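Local atomic coordinates of CurF (Lyngbya majuscula, PDB entry 5DP2), a protein that probably catalyses the NADPH-dependent formation of the cyclopropane ring in curacin A biosynthesis, acting as an unusual enoyl-acyl carrier protein reductase domain. Residues Val11-Pro16 with Leu78-Glu83; Lys65-Ser70 with Leu106-Asn111; Asn152-Gln157 with Arg252-Gly257; Trp262-Val267 with Val274-Phe279. All blocks are in the same frame, centred on the assembly; numbering follows the deposited sequence. Where two conformers were deposited one is given.

From the N terminus, strand 11-14 first reaches forward to the loop at 78-83 (interaction 1). Before 78-83 is reached, 65-70 opens the second contact, which closes at 106-111 (interaction 2). These loop closures cross in sequence and touch through Thr79, which pairs with Gly110 and Arg67. Together they tie the N-terminal hairpin to the long loop between helix 50-57 and strand 83-91, and that loop to the end of strand 103-107. Interactions 3 and 4 follow in series in the Rossmann part: 152-157, at the end of helix 140-153, meets strand 251-255 across a long excursion of alternating helices and strands, whereas 262-267 and 274-279 close a short helical crossover. Neighbouring strands join them, and both touch NADP.

Interaction 1: residues Val11-Pro16 with Leu78-Glu83; sequences VQLRIP and LTFGVE
Leu78 meets Ile15 and Arg14 with two different parts of itself. Its CD2 methyl packs on Ile15 CD1 at 4.3 Å, while its carbonyl O lies 3.4 Å from Arg14 CD. Water 2 joins the same backbones, hydrogen-bonded to Leu78 O at 2.7 Å and accepting from Ile15 N. Thr79 comes next and presents its methyl: CG2, anti to the carbonyl carbon, sits 3.5 Å from Gln12 OE1, the two side chains crossing obliquely. That amide oxygen is itself held, because Arg14 NH1 donates to it in the carbonyl plane at 2.9 Å and Arg69 binds it as well. The hydroxyl of Thr79 is engaged elsewhere, with Gly110 O. Phe80 buries more surface in this contact than any other residue. Its CD2 edge faces Leu13 O at 3.6 Å, nearly in the plane of the ring, and the Leu13 side chain crosses it at about a right angle. Ile15 CG2 adds a contact to CZ at 4.2 Å. Water 1 links the backbones again, bonded to Leu13 O and accepting from Phe80 N. Glu52 and Val56 of helix 50-57 also touch the ring. A strand of the N-terminal hairpin (11-14 paired antiparallel with 25-28) is thus laid over a buried loop by side chains and waters, within the GroES-like domain of the medium-chain dehydrogenase/reductase fold.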
# COMPACT_ATOMS: atom_id res chain seq x y z
N VAL A 11 -10.19 -20.37 8.99
CA VAL A 11 -8.73 -20.45 9.03
C VAL A 11 -8.14 -19.04 9.12
O VAL A 11 -8.82 -18.02 8.92
CB VAL A 11 -8.15 -21.21 7.82
CG1 VAL A 11 -8.48 -22.69 7.88
CG2 VAL A 11 -8.62 -20.61 6.50
N GLN A 12 -6.84 -18.99 9.40
CA GLN A 12 -6.08 -17.74 9.45
C GLN A 12 -4.66 -18.03 8.97
O GLN A 12 -4.07 -19.05 9.36
CB GLN A 12 -6.06 -17.15 10.85
CG GLN A 12 -5.25 -15.86 10.96
CD GLN A 12 -5.46 -15.21 12.31
OE1 GLN A 12 -4.81 -15.58 13.30
NE2 GLN A 12 -6.38 -14.26 12.37
N LEU A 13 -4.11 -17.14 8.15
CA LEU A 13 -2.75 -17.34 7.61
C LEU A 13 -1.73 -17.04 8.72
O LEU A 13 -1.76 -15.99 9.36
CB LEU A 13 -2.55 -16.39 6.42
CG LEU A 13 -1.30 -16.66 5.58
CD1 LEU A 13 -1.38 -17.98 4.88
CD2 LEU A 13 -1.14 -15.52 4.57
N ARG A 14 -0.81 -17.99 8.93
CA ARG A 14 0.17 -17.90 10.00
C ARG A 14 1.49 -18.49 9.53
O ARG A 14 1.56 -19.15 8.50
CB ARG A 14 -0.34 -18.66 11.25
CG ARG A 14 -1.65 -18.12 11.82
CD ARG A 14 -1.51 -16.79 12.53
NE ARG A 14 -1.01 -16.96 13.91
CZ ARG A 14 -1.81 -17.34 14.92
NH1 ARG A 14 -3.11 -17.41 14.78
NH2 ARG A 14 -1.27 -17.63 16.10
N ILE A 15 2.53 -18.26 10.33
CA ILE A 15 3.84 -18.88 10.13
C ILE A 15 4.33 -19.45 11.46
O ILE A 15 4.02 -18.92 12.53
CB ILE A 15 4.88 -17.89 9.57
CG1 ILE A 15 5.01 -16.64 10.43
CG2 ILE A 15 4.57 -17.55 8.13
CD1 ILE A 15 6.14 -15.71 10.03
N PRO A 16 5.21 -20.47 11.39
CA PRO A 16 5.80 -21.02 12.61
C PRO A 16 7.06 -20.28 13.03
O PRO A 16 7.49 -20.40 14.19
CB PRO A 16 6.14 -22.45 12.21
CG PRO A 16 6.42 -22.37 10.74
CD PRO A 16 5.41 -21.37 10.24
N LEU A 78 2.19 -13.75 14.53
CA LEU A 78 2.03 -12.75 13.45
C LEU A 78 0.87 -13.11 12.53
O LEU A 78 0.76 -14.24 12.05
CB LEU A 78 3.33 -12.68 12.64
CG LEU A 78 3.38 -11.61 11.54
CD1 LEU A 78 3.32 -10.20 12.08
CD2 LEU A 78 4.64 -11.78 10.71
N THR A 79 0.02 -12.11 12.25
CA THR A 79 -1.03 -12.23 11.26
C THR A 79 -0.71 -11.32 10.06
O THR A 79 0.18 -10.47 10.12
CB THR A 79 -2.42 -11.93 11.84
OG1 THR A 79 -2.48 -10.57 12.27
CG2 THR A 79 -2.76 -12.80 13.02
N PHE A 80 -1.47 -11.54 8.99
CA PHE A 80 -1.25 -10.85 7.72
C PHE A 80 -2.57 -10.31 7.22
O PHE A 80 -3.64 -10.83 7.54
CB PHE A 80 -0.66 -11.83 6.69
CG PHE A 80 0.60 -12.49 7.16
CD1 PHE A 80 1.83 -11.88 6.99
CD2 PHE A 80 0.57 -13.70 7.85
CE1 PHE A 80 2.98 -12.44 7.50
CE2 PHE A 80 1.72 -14.27 8.35
CZ PHE A 80 2.93 -13.66 8.16
N GLY A 81 -2.47 -9.30 6.37
CA GLY A 81 -3.62 -8.69 5.72
C GLY A 81 -3.86 -7.31 6.29
O GLY A 81 -4.65 -7.14 7.25
N VAL A 82 -3.18 -6.32 5.73
CA VAL A 82 -3.22 -4.96 6.20
C VAL A 82 -4.34 -4.15 5.54
O VAL A 82 -4.49 -2.95 5.79
CB VAL A 82 -1.83 -4.28 6.10
CG1 VAL A 82 -0.82 -4.98 6.99
CG2 VAL A 82 -1.34 -4.23 4.65
N GLU A 83 -5.15 -4.82 4.73
CA GLU A 83 -6.27 -4.25 4.01
C GLU A 83 -7.05 -5.44 3.44
O GLU A 83 -6.50 -6.54 3.28
CB GLU A 83 -5.79 -3.34 2.86
CG GLU A 83 -4.87 -4.06 1.88
CD GLU A 83 -4.40 -3.22 0.69
OE1 GLU A 83 -5.22 -2.40 0.20
OE2 GLU A 83 -3.24 -3.41 0.27
O HOH W 1 -3.31 -13.74 9.02
O HOH W 2 1.93 -16.61 12.65

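Interaction 2: residues Lys65-Ser70 with Leu106-Asn111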
# COMPACT_ATOMS: atom_id res chain seq x y z
N LYS A 65 1.45 -3.83 17.63
CA LYS A 65 0.91 -4.98 18.33
C LYS A 65 -0.34 -5.54 17.66
O LYS A 65 -0.61 -6.72 17.78
CB LYS A 65 0.72 -4.67 19.82
CG LYS A 65 2.08 -4.59 20.54
CD LYS A 65 2.09 -4.51 22.02
CE LYS A 65 3.50 -4.88 22.50
NZ LYS A 65 3.65 -4.76 23.97
N LYS A 66 -1.06 -4.70 16.90
CA LYS A 66 -2.24 -5.15 16.16
C LYS A 66 -1.91 -6.25 15.15
O LYS A 66 -2.80 -7.01 14.76
CB LYS A 66 -2.88 -3.93 15.43
CG LYS A 66 -4.30 -4.14 14.94
CD LYS A 66 -4.87 -2.95 14.23
CE LYS A 66 -6.36 -3.13 14.04
NZ LYS A 66 -6.97 -2.03 13.29
N ARG A 67 -0.66 -6.32 14.70
CA ARG A 67 -0.21 -7.37 13.78
C ARG A 67 0.02 -8.73 14.44
O ARG A 67 0.35 -9.68 13.74
CB ARG A 67 1.04 -6.95 13.03
CG ARG A 67 0.82 -5.89 11.94
CD ARG A 67 0.02 -6.36 10.74
NE ARG A 67 0.56 -7.55 10.08
CZ ARG A 67 1.63 -7.57 9.29
NH1 ARG A 67 2.25 -6.47 8.91
NH2 ARG A 67 2.08 -8.76 8.85
N TYR A 68 -0.17 -8.83 15.77
CA TYR A 68 0.08 -10.07 16.49
C TYR A 68 -1.12 -10.51 17.30
O TYR A 68 -1.75 -9.70 18.00
CB TYR A 68 1.28 -9.91 17.43
CG TYR A 68 2.58 -9.63 16.72
CD1 TYR A 68 3.38 -10.67 16.27
CD2 TYR A 68 3.03 -8.33 16.51
CE1 TYR A 68 4.59 -10.44 15.66
CE2 TYR A 68 4.25 -8.09 15.91
CZ TYR A 68 5.04 -9.14 15.50
OH TYR A 68 6.30 -8.96 14.94
N ARG A 69 -1.40 -11.81 17.29
CA ARG A 69 -2.44 -12.33 18.15
C ARG A 69 -2.13 -12.04 19.61
O ARG A 69 -1.01 -12.25 20.08
CB ARG A 69 -2.59 -13.84 17.94
CG ARG A 69 -3.05 -14.24 16.54
CD ARG A 69 -4.36 -13.59 16.11
NE ARG A 69 -5.47 -13.88 17.02
CZ ARG A 69 -6.33 -14.88 16.85
NH1 ARG A 69 -6.25 -15.69 15.80
NH2 ARG A 69 -7.28 -15.09 17.75
N SER A 70 -3.17 -11.52 20.31
CA SER A 70 -3.09 -11.10 21.71
C SER A 70 -2.15 -9.94 21.96
O SER A 70 -1.90 -9.57 23.10
CB SER A 70 -2.73 -12.26 22.64
OG SER A 70 -3.78 -13.17 22.70
N LEU A 106 -11.90 -3.09 4.65
CA LEU A 106 -11.34 -3.11 6.00
C LEU A 106 -10.10 -2.23 6.03
O LEU A 106 -9.13 -2.47 5.29
CB LEU A 106 -11.01 -4.53 6.45
CG LEU A 106 -12.20 -5.51 6.51
CD1 LEU A 106 -12.44 -6.23 5.21
CD2 LEU A 106 -11.98 -6.50 7.66
N ALA A 107 -10.12 -1.22 6.91
CA ALA A 107 -9.01 -0.27 7.04
C ALA A 107 -8.01 -0.81 8.06
O ALA A 107 -8.32 -0.91 9.25
CB ALA A 107 -9.57 1.07 7.51
N TYR A 108 -6.82 -1.19 7.60
CA TYR A 108 -5.74 -1.67 8.44
C TYR A 108 -6.20 -2.66 9.52
O TYR A 108 -5.91 -2.49 10.70
CB TYR A 108 -4.92 -0.51 9.06
CG TYR A 108 -3.57 -0.97 9.59
CD1 TYR A 108 -2.62 -1.51 8.73
CD2 TYR A 108 -3.26 -0.93 10.95
CE1 TYR A 108 -1.41 -2.01 9.21
CE2 TYR A 108 -2.06 -1.43 11.44
CZ TYR A 108 -1.14 -1.98 10.57
OH TYR A 108 0.02 -2.49 11.10
N PRO A 109 -6.84 -3.77 9.12
CA PRO A 109 -7.23 -4.77 10.13
C PRO A 109 -6.02 -5.48 10.73
O PRO A 109 -6.03 -5.79 11.93
CB PRO A 109 -8.13 -5.72 9.35
CG PRO A 109 -7.72 -5.58 7.92
CD PRO A 109 -7.35 -4.12 7.79
N GLY A 110 -5.00 -5.77 9.90
CA GLY A 110 -3.82 -6.50 10.33
C GLY A 110 -3.89 -8.01 10.22
O GLY A 110 -2.85 -8.67 10.29
N ASN A 111 -5.13 -8.51 10.05
CA ASN A 111 -5.43 -9.95 10.02
C ASN A 111 -6.42 -10.29 8.90
O ASN A 111 -7.15 -11.26 8.98
CB ASN A 111 -5.99 -10.42 11.37
CG ASN A 111 -7.29 -9.74 11.74
OD1 ASN A 111 -7.66 -8.72 11.15
ND2 ASN A 111 -8.00 -10.29 12.71
O HOH W 3 -5.34 -7.66 13.77
O HOH W 4 1.88 -3.55 9.44
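Lys66 NZ donates to Tyr108 O at 2.8 Å, approaching from 31° out of the carbonyl plane. The chain that delivers it is fully extended, with CG anti to the backbone N (chi1 -164°), and its methylenes run beside the turn: CE lies 3.4 Å from Pro109 O, and CD touches Tyr108 CD2 at 4.2 Å. An alanine in place of Lys66 would probably leave Tyr108 O without this charged donor and open a gap beside the tyrosine ring and Pro109 O. A second bridge needs only backbone, since water 3 gives protons to both Lys66 O and Pro109 O. Arg67, the next residue, crosses Tyr108 at about a right angle with its bent chain, CG 3.6 Å from Tyr108 OH and the guanidinium and ring planes 84° apart. Water 4 lies at the edge of both flat groups, accepting from Arg67 NH1 at 3.0 Å and bonded to Tyr108 OH at 2.7 Å. The guanidinium is fixed further by Thr79 O and by Asn55, both partners of NH2. The backbones come nearest at the CA atoms of Arg67 and Gly110, where a side chain on the glycine would crowd Lys66 O. Helix 281-287 covers Tyr108 through Ser282 and Val286. The contact belongs to the GroES-like domain of a medium-chain reductase, where a turn leaving strand 103-107 is held against a neighbouring loop.

Interaction 3: residues Asn152-Gln157 with Arg252-Gly257; sequences NLAKVQ and RYIEIG. With NAP (NADP nicotinamide-adenine-dinucleotide phosphate), chain B.
Arg252 grips Ala154 O side-on, NE donating at 2.9 Å and NH2 at 2.8 Å to the one oxygen. The acceptor lies close to the guanidinium plane; NE meets it on a lone pair, in the carbonyl plane, while NH2 comes in 33° out of that plane. The chain is bent at chi2 and chi3, and the guanidinium meets the backbone just after helix 140-153 with its edge; NH2 also forms a salt bridge with Glu160. An alanine in place of Arg252 would probably leave Ala154 O without both donors and Glu160 without its cationic mate. Further in, Ala154 CB packs on Ile254 CD1 at 3.8 Å and on the CB of Arg252 at 4.2 Å. Along the same segment, past the end of the strand, Ile256 O accepts from the carboxamide N7N of NADP at 2.9 Å, an almost straight bond (172°). The positive guanidinium beside carbonyls at a helix C terminus would probably be favoured by the helix dipole, as well as by Glu160.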
# COMPACT_ATOMS: atom_id res chain seq x y z
N ASN A 152 -1.62 15.39 0.83
CA ASN A 152 -1.58 16.01 2.15
C ASN A 152 -0.20 16.60 2.46
O ASN A 152 -0.10 17.68 3.03
CB ASN A 152 -1.97 15.04 3.26
CG ASN A 152 -3.44 14.67 3.25
OD1 ASN A 152 -3.99 14.37 2.22
ND2 ASN A 152 -4.03 14.58 4.44
N LEU A 153 0.86 15.84 2.15
CA LEU A 153 2.21 16.24 2.53
C LEU A 153 2.88 17.11 1.48
O LEU A 153 3.20 18.27 1.74
CB LEU A 153 3.07 15.02 2.91
CG LEU A 153 2.53 14.20 4.12
CD1 LEU A 153 3.48 13.05 4.39
CD2 LEU A 153 2.30 15.06 5.35
N ALA A 154 3.07 16.56 0.28
CA ALA A 154 3.76 17.29 -0.77
C ALA A 154 2.93 18.37 -1.45
O ALA A 154 3.50 19.27 -2.06
CB ALA A 154 4.33 16.36 -1.79
N LYS A 155 1.60 18.24 -1.42
CA LYS A 155 0.70 19.23 -2.02
C LYS A 155 1.02 19.46 -3.51
O LYS A 155 1.21 20.58 -3.97
CB LYS A 155 0.71 20.54 -1.21
CG LYS A 155 0.31 20.31 0.25
CD LYS A 155 0.32 21.57 1.07
CE LYS A 155 0.01 21.30 2.53
NZ LYS A 155 0.12 22.55 3.33
N VAL A 156 1.02 18.38 -4.28
CA VAL A 156 1.29 18.45 -5.73
C VAL A 156 0.30 19.41 -6.42
O VAL A 156 -0.91 19.31 -6.20
CB VAL A 156 1.17 17.05 -6.37
CG1 VAL A 156 1.20 17.12 -7.91
CG2 VAL A 156 2.29 16.14 -5.91
N GLN A 157 0.84 20.26 -7.28
CA GLN A 157 0.08 21.25 -8.03
C GLN A 157 0.12 20.94 -9.53
O GLN A 157 1.08 20.34 -10.02
CB GLN A 157 0.67 22.66 -7.80
CG GLN A 157 0.67 23.10 -6.35
CD GLN A 157 -0.72 23.20 -5.80
OE1 GLN A 157 -1.54 23.93 -6.34
NE2 GLN A 157 -0.99 22.47 -4.73
N ARG A 252 10.23 18.57 -2.83
CA ARG A 252 9.63 17.78 -1.78
C ARG A 252 9.95 16.30 -2.00
O ARG A 252 9.64 15.73 -3.05
CB ARG A 252 8.13 18.03 -1.69
CG ARG A 252 7.77 19.49 -1.35
CD ARG A 252 7.45 20.36 -2.55
NE ARG A 252 6.12 20.06 -3.07
CZ ARG A 252 5.66 20.49 -4.25
NH1 ARG A 252 6.46 21.10 -5.11
NH2 ARG A 252 4.41 20.25 -4.57
N TYR A 253 10.56 15.69 -0.98
CA TYR A 253 11.04 14.31 -1.02
C TYR A 253 10.14 13.47 -0.12
O TYR A 253 10.24 13.58 1.10
CB TYR A 253 12.51 14.29 -0.58
CG TYR A 253 13.16 12.97 -0.34
CD1 TYR A 253 12.67 11.79 -0.85
CD2 TYR A 253 14.29 12.90 0.50
CE1 TYR A 253 13.24 10.56 -0.50
CE2 TYR A 253 14.86 11.70 0.85
CZ TYR A 253 14.32 10.53 0.36
OH TYR A 253 14.84 9.33 0.78
N ILE A 254 9.29 12.67 -0.75
CA ILE A 254 8.41 11.74 -0.05
C ILE A 254 9.12 10.39 0.01
O ILE A 254 9.50 9.83 -1.02
CB ILE A 254 7.07 11.57 -0.76
CG1 ILE A 254 6.37 12.91 -1.05
CG2 ILE A 254 6.18 10.65 0.04
CD1 ILE A 254 5.34 12.75 -2.14
N GLU A 255 9.28 9.86 1.24
CA GLU A 255 9.95 8.57 1.42
C GLU A 255 9.01 7.61 2.13
O GLU A 255 8.64 7.86 3.31
CB GLU A 255 11.26 8.73 2.20
CG GLU A 255 12.05 7.43 2.36
CD GLU A 255 12.38 6.79 1.01
OE1 GLU A 255 13.24 7.37 0.29
OE2 GLU A 255 11.80 5.75 0.65
N ILE A 256 8.65 6.54 1.43
CA ILE A 256 7.82 5.50 2.03
C ILE A 256 8.62 4.23 2.33
O ILE A 256 8.09 3.33 2.98
CB ILE A 256 6.55 5.19 1.22
CG1 ILE A 256 6.83 4.48 -0.11
CG2 ILE A 256 5.74 6.48 1.01
CD1 ILE A 256 5.59 4.00 -0.84
N GLY A 257 9.87 4.13 1.88
CA GLY A 257 10.68 3.02 2.34
C GLY A 257 10.97 3.20 3.83
O GLY A 257 11.00 4.33 4.32
PA NAP B . 5.26 -3.01 -4.86
O1A NAP B . 4.12 -3.61 -5.61
O2A NAP B . 5.68 -1.62 -5.16
O5B NAP B . 6.49 -4.02 -4.98
C5B NAP B . 7.82 -3.60 -4.66
C4B NAP B . 8.44 -2.73 -5.73
O4B NAP B . 9.80 -2.53 -5.41
C3B NAP B . 8.36 -3.30 -7.12
O3B NAP B . 7.55 -2.43 -7.91
C2B NAP B . 9.82 -3.33 -7.63
O2B NAP B . 10.08 -2.81 -8.90
C1B NAP B . 10.54 -2.43 -6.64
N9A NAP B . 11.90 -2.84 -6.32
C8A NAP B . 12.28 -3.75 -5.36
N7A NAP B . 13.63 -3.89 -5.34
C5A NAP B . 14.10 -3.05 -6.28
C6A NAP B . 15.40 -2.71 -6.75
N6A NAP B . 16.49 -3.29 -6.20
N1A NAP B . 15.51 -1.81 -7.72
C2A NAP B . 14.41 -1.25 -8.23
N3A NAP B . 13.14 -1.48 -7.87
C4A NAP B . 13.00 -2.39 -6.92
O3 NAP B . 4.96 -3.11 -3.28
PN NAP B . 4.00 -2.20 -2.36
O1N NAP B . 3.35 -3.10 -1.39
O2N NAP B . 3.15 -1.31 -3.21
O5D NAP B . 5.06 -1.36 -1.57
C5D NAP B . 5.86 -0.39 -2.29
C4D NAP B . 7.07 0.02 -1.42
O4D NAP B . 6.63 0.99 -0.50
C3D NAP B . 7.68 -1.10 -0.58
O3D NAP B . 9.06 -0.80 -0.37
C2D NAP B . 6.88 -1.03 0.70
O2D NAP B . 7.63 -1.58 1.79
C1D NAP B . 6.65 0.45 0.83
N1N NAP B . 5.40 0.96 1.44
C2N NAP B . 5.46 1.83 2.47
C3N NAP B . 4.32 2.36 3.07
C7N NAP B . 4.45 3.32 4.20
O7N NAP B . 3.42 3.56 4.80
N7N NAP B . 5.67 3.86 4.48
C4N NAP B . 3.07 1.97 2.60
C5N NAP B . 3.02 1.07 1.54
C6N NAP B . 4.20 0.57 0.96
P2B NAP B . 9.73 -3.56 -10.27
O1X NAP B . 8.21 -3.58 -10.37
O2X NAP B . 10.39 -2.68 -11.29
O3X NAP B . 10.32 -4.94 -10.17

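Interaction 4: residues Trp262-Val267 with Val274-Phe279. With NAP (NADP nicotinamide-adenine-dinucleotide phosphate), chain B.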
# COMPACT_ATOMS: atom_id res chain seq x y z
N TRP A 262 17.16 8.15 5.85
CA TRP A 262 17.86 9.27 6.46
C TRP A 262 16.97 10.02 7.45
O TRP A 262 15.73 10.01 7.35
CB TRP A 262 18.37 10.23 5.37
CG TRP A 262 19.50 9.71 4.53
CD1 TRP A 262 19.84 8.40 4.28
CD2 TRP A 262 20.43 10.50 3.80
NE1 TRP A 262 20.93 8.34 3.44
CE2 TRP A 262 21.33 9.62 3.13
CE3 TRP A 262 20.63 11.88 3.68
CZ2 TRP A 262 22.39 10.09 2.36
CZ3 TRP A 262 21.67 12.34 2.91
CH2 TRP A 262 22.54 11.44 2.25
N SER A 263 17.60 10.70 8.39
CA SER A 263 16.90 11.62 9.27
C SER A 263 16.71 12.99 8.59
O SER A 263 17.38 13.32 7.61
CB SER A 263 17.66 11.81 10.57
OG SER A 263 18.83 12.55 10.32
N HIS A 264 15.84 13.81 9.17
CA HIS A 264 15.66 15.15 8.68
C HIS A 264 16.96 15.93 8.67
O HIS A 264 17.26 16.69 7.73
CB HIS A 264 14.62 15.90 9.51
CG HIS A 264 13.22 15.49 9.22
ND1 HIS A 264 12.64 14.36 9.75
CD2 HIS A 264 12.28 16.05 8.42
CE1 HIS A 264 11.39 14.26 9.33
NE2 HIS A 264 11.15 15.26 8.50
N GLU A 265 17.77 15.79 9.72
CA GLU A 265 19.04 16.52 9.81
C GLU A 265 20.03 16.07 8.74
O GLU A 265 20.77 16.88 8.19
CB GLU A 265 19.62 16.35 11.24
CG GLU A 265 18.77 17.02 12.34
CD GLU A 265 17.37 16.39 12.62
OE1 GLU A 265 17.18 15.15 12.50
OE2 GLU A 265 16.44 17.14 13.00
N GLN A 266 20.05 14.77 8.45
CA GLN A 266 20.93 14.24 7.40
C GLN A 266 20.51 14.78 6.02
O GLN A 266 21.36 15.16 5.20
CB GLN A 266 20.93 12.72 7.45
CG GLN A 266 21.63 12.19 8.70
CD GLN A 266 21.32 10.72 9.01
OE1 GLN A 266 20.44 10.11 8.42
NE2 GLN A 266 22.01 10.17 10.00
N VAL A 267 19.20 14.81 5.74
CA VAL A 267 18.73 15.38 4.47
C VAL A 267 19.08 16.87 4.40
O VAL A 267 19.59 17.33 3.36
CB VAL A 267 17.23 15.12 4.27
CG1 VAL A 267 16.72 15.83 3.00
CG2 VAL A 267 16.94 13.63 4.20
N VAL A 274 15.26 21.49 0.83
CA VAL A 274 14.30 20.42 0.53
C VAL A 274 13.35 20.19 1.69
O VAL A 274 13.73 20.31 2.87
CB VAL A 274 15.10 19.11 0.15
CG1 VAL A 274 14.32 17.80 0.33
CG2 VAL A 274 15.70 19.32 -1.25
N LYS A 275 12.11 19.84 1.36
CA LYS A 275 11.12 19.46 2.34
C LYS A 275 11.05 17.93 2.34
O LYS A 275 10.73 17.32 1.33
CB LYS A 275 9.79 20.13 2.00
CG LYS A 275 9.90 21.64 1.69
CD LYS A 275 10.49 22.42 2.87
CE LYS A 275 10.49 23.94 2.71
NZ LYS A 275 11.48 24.46 1.74
N TYR A 276 11.31 17.32 3.49
CA TYR A 276 11.44 15.86 3.61
C TYR A 276 10.24 15.29 4.36
O TYR A 276 9.92 15.74 5.46
CB TYR A 276 12.74 15.55 4.35
CG TYR A 276 13.03 14.08 4.60
CD1 TYR A 276 12.85 13.12 3.63
CD2 TYR A 276 13.49 13.68 5.84
CE1 TYR A 276 13.17 11.79 3.88
CE2 TYR A 276 13.81 12.36 6.11
CZ TYR A 276 13.66 11.42 5.12
OH TYR A 276 13.97 10.09 5.33
N PHE A 277 9.61 14.29 3.73
CA PHE A 277 8.38 13.69 4.21
C PHE A 277 8.47 12.15 4.28
O PHE A 277 7.91 11.45 3.46
CB PHE A 277 7.20 14.09 3.34
CG PHE A 277 6.92 15.56 3.34
CD1 PHE A 277 6.40 16.16 4.47
CD2 PHE A 277 7.13 16.34 2.20
CE1 PHE A 277 6.10 17.52 4.49
CE2 PHE A 277 6.82 17.69 2.20
CZ PHE A 277 6.34 18.27 3.35
N PRO A 278 9.18 11.62 5.31
CA PRO A 278 9.11 10.20 5.58
C PRO A 278 7.84 9.90 6.38
O PRO A 278 7.48 10.68 7.28
CB PRO A 278 10.35 9.97 6.45
CG PRO A 278 10.52 11.25 7.23
CD PRO A 278 10.04 12.34 6.26
N PHE A 279 7.19 8.77 6.12
CA PHE A 279 6.06 8.39 6.95
C PHE A 279 5.80 6.91 6.84
O PHE A 279 6.26 6.25 5.90
CB PHE A 279 4.77 9.18 6.59
CG PHE A 279 4.26 8.96 5.18
CD1 PHE A 279 4.71 9.72 4.12
CD2 PHE A 279 3.29 8.00 4.91
CE1 PHE A 279 4.20 9.53 2.85
CE2 PHE A 279 2.82 7.80 3.63
CZ PHE A 279 3.26 8.57 2.59
PA NAP B . 5.26 -3.01 -4.86
O1A NAP B . 4.12 -3.61 -5.61
O2A NAP B . 5.68 -1.62 -5.16
O5B NAP B . 6.49 -4.02 -4.98
C5B NAP B . 7.82 -3.60 -4.66
C4B NAP B . 8.44 -2.73 -5.73
O4B NAP B . 9.80 -2.53 -5.41
C3B NAP B . 8.36 -3.30 -7.12
O3B NAP B . 7.55 -2.43 -7.91
C2B NAP B . 9.82 -3.33 -7.63
O2B NAP B . 10.08 -2.81 -8.90
C1B NAP B . 10.54 -2.43 -6.64
N9A NAP B . 11.90 -2.84 -6.32
C8A NAP B . 12.28 -3.75 -5.36
N7A NAP B . 13.63 -3.89 -5.34
C5A NAP B . 14.10 -3.05 -6.28
C6A NAP B . 15.40 -2.71 -6.75
N6A NAP B . 16.49 -3.29 -6.20
N1A NAP B . 15.51 -1.81 -7.72
C2A NAP B . 14.41 -1.25 -8.23
N3A NAP B . 13.14 -1.48 -7.87
C4A NAP B . 13.00 -2.39 -6.92
O3 NAP B . 4.96 -3.11 -3.28
PN NAP B . 4.00 -2.20 -2.36
O1N NAP B . 3.35 -3.10 -1.39
O2N NAP B . 3.15 -1.31 -3.21
O5D NAP B . 5.06 -1.36 -1.57
C5D NAP B . 5.86 -0.39 -2.29
C4D NAP B . 7.07 0.02 -1.42
O4D NAP B . 6.63 0.99 -0.50
C3D NAP B . 7.68 -1.10 -0.58
O3D NAP B . 9.06 -0.80 -0.37
C2D NAP B . 6.88 -1.03 0.70
O2D NAP B . 7.63 -1.58 1.79
C1D NAP B . 6.65 0.45 0.83
N1N NAP B . 5.40 0.96 1.44
C2N NAP B . 5.46 1.83 2.47
C3N NAP B . 4.32 2.36 3.07
C7N NAP B . 4.45 3.32 4.20
O7N NAP B . 3.42 3.56 4.80
N7N NAP B . 5.67 3.86 4.48
C4N NAP B . 3.07 1.97 2.60
C5N NAP B . 3.02 1.07 1.54
C6N NAP B . 4.20 0.57 0.96
P2B NAP B . 9.73 -3.56 -10.27
O1X NAP B . 8.21 -3.58 -10.37
O2X NAP B . 10.39 -2.68 -11.29
O3X NAP B . 10.32 -4.94 -10.17
O HOH W 5 15.67 8.87 3.48
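Tyr276 is covered on both faces: Val267 CG2 lies over the ring centre on one, and Pro278 CD lies over the centre of the other, 3.6 Å above the plane. The methyl makes a CH-pi contact, 3.8 Å from the centroid and 9° off the ring normal. The setting is a beta-alpha-beta unit of the Rossmann fold, where helix 264-270 leads from strand 251-255 to strand 275-278. CG is anti to the backbone N (chi1 178°), and the ring beyond it reaches the residues at the start of this helix. There its edge turns to the face of His264 in a T-shaped pair, CD2 over the imidazole centre and the planes at 63°. His264 NE2 adds a weak hydrogen bond to Tyr276 O. At the far end of the ring, Tyr276 OH donates to Trp262 O at 2.7 Å, and water 5 bridges the same hydroxyl to Trp262 N. The helix starts with a capping box, Ser263 OG accepting from Gln266 N while Gln266 OE1 receives Ser263 N. One turn into the helix, Val267 CG1 meets Val274 CG1 at 4.1 Å. Past the strand, Phe279 O accepts a hydrogen bond from the carboxamide N7N of NADP at 2.8 Å.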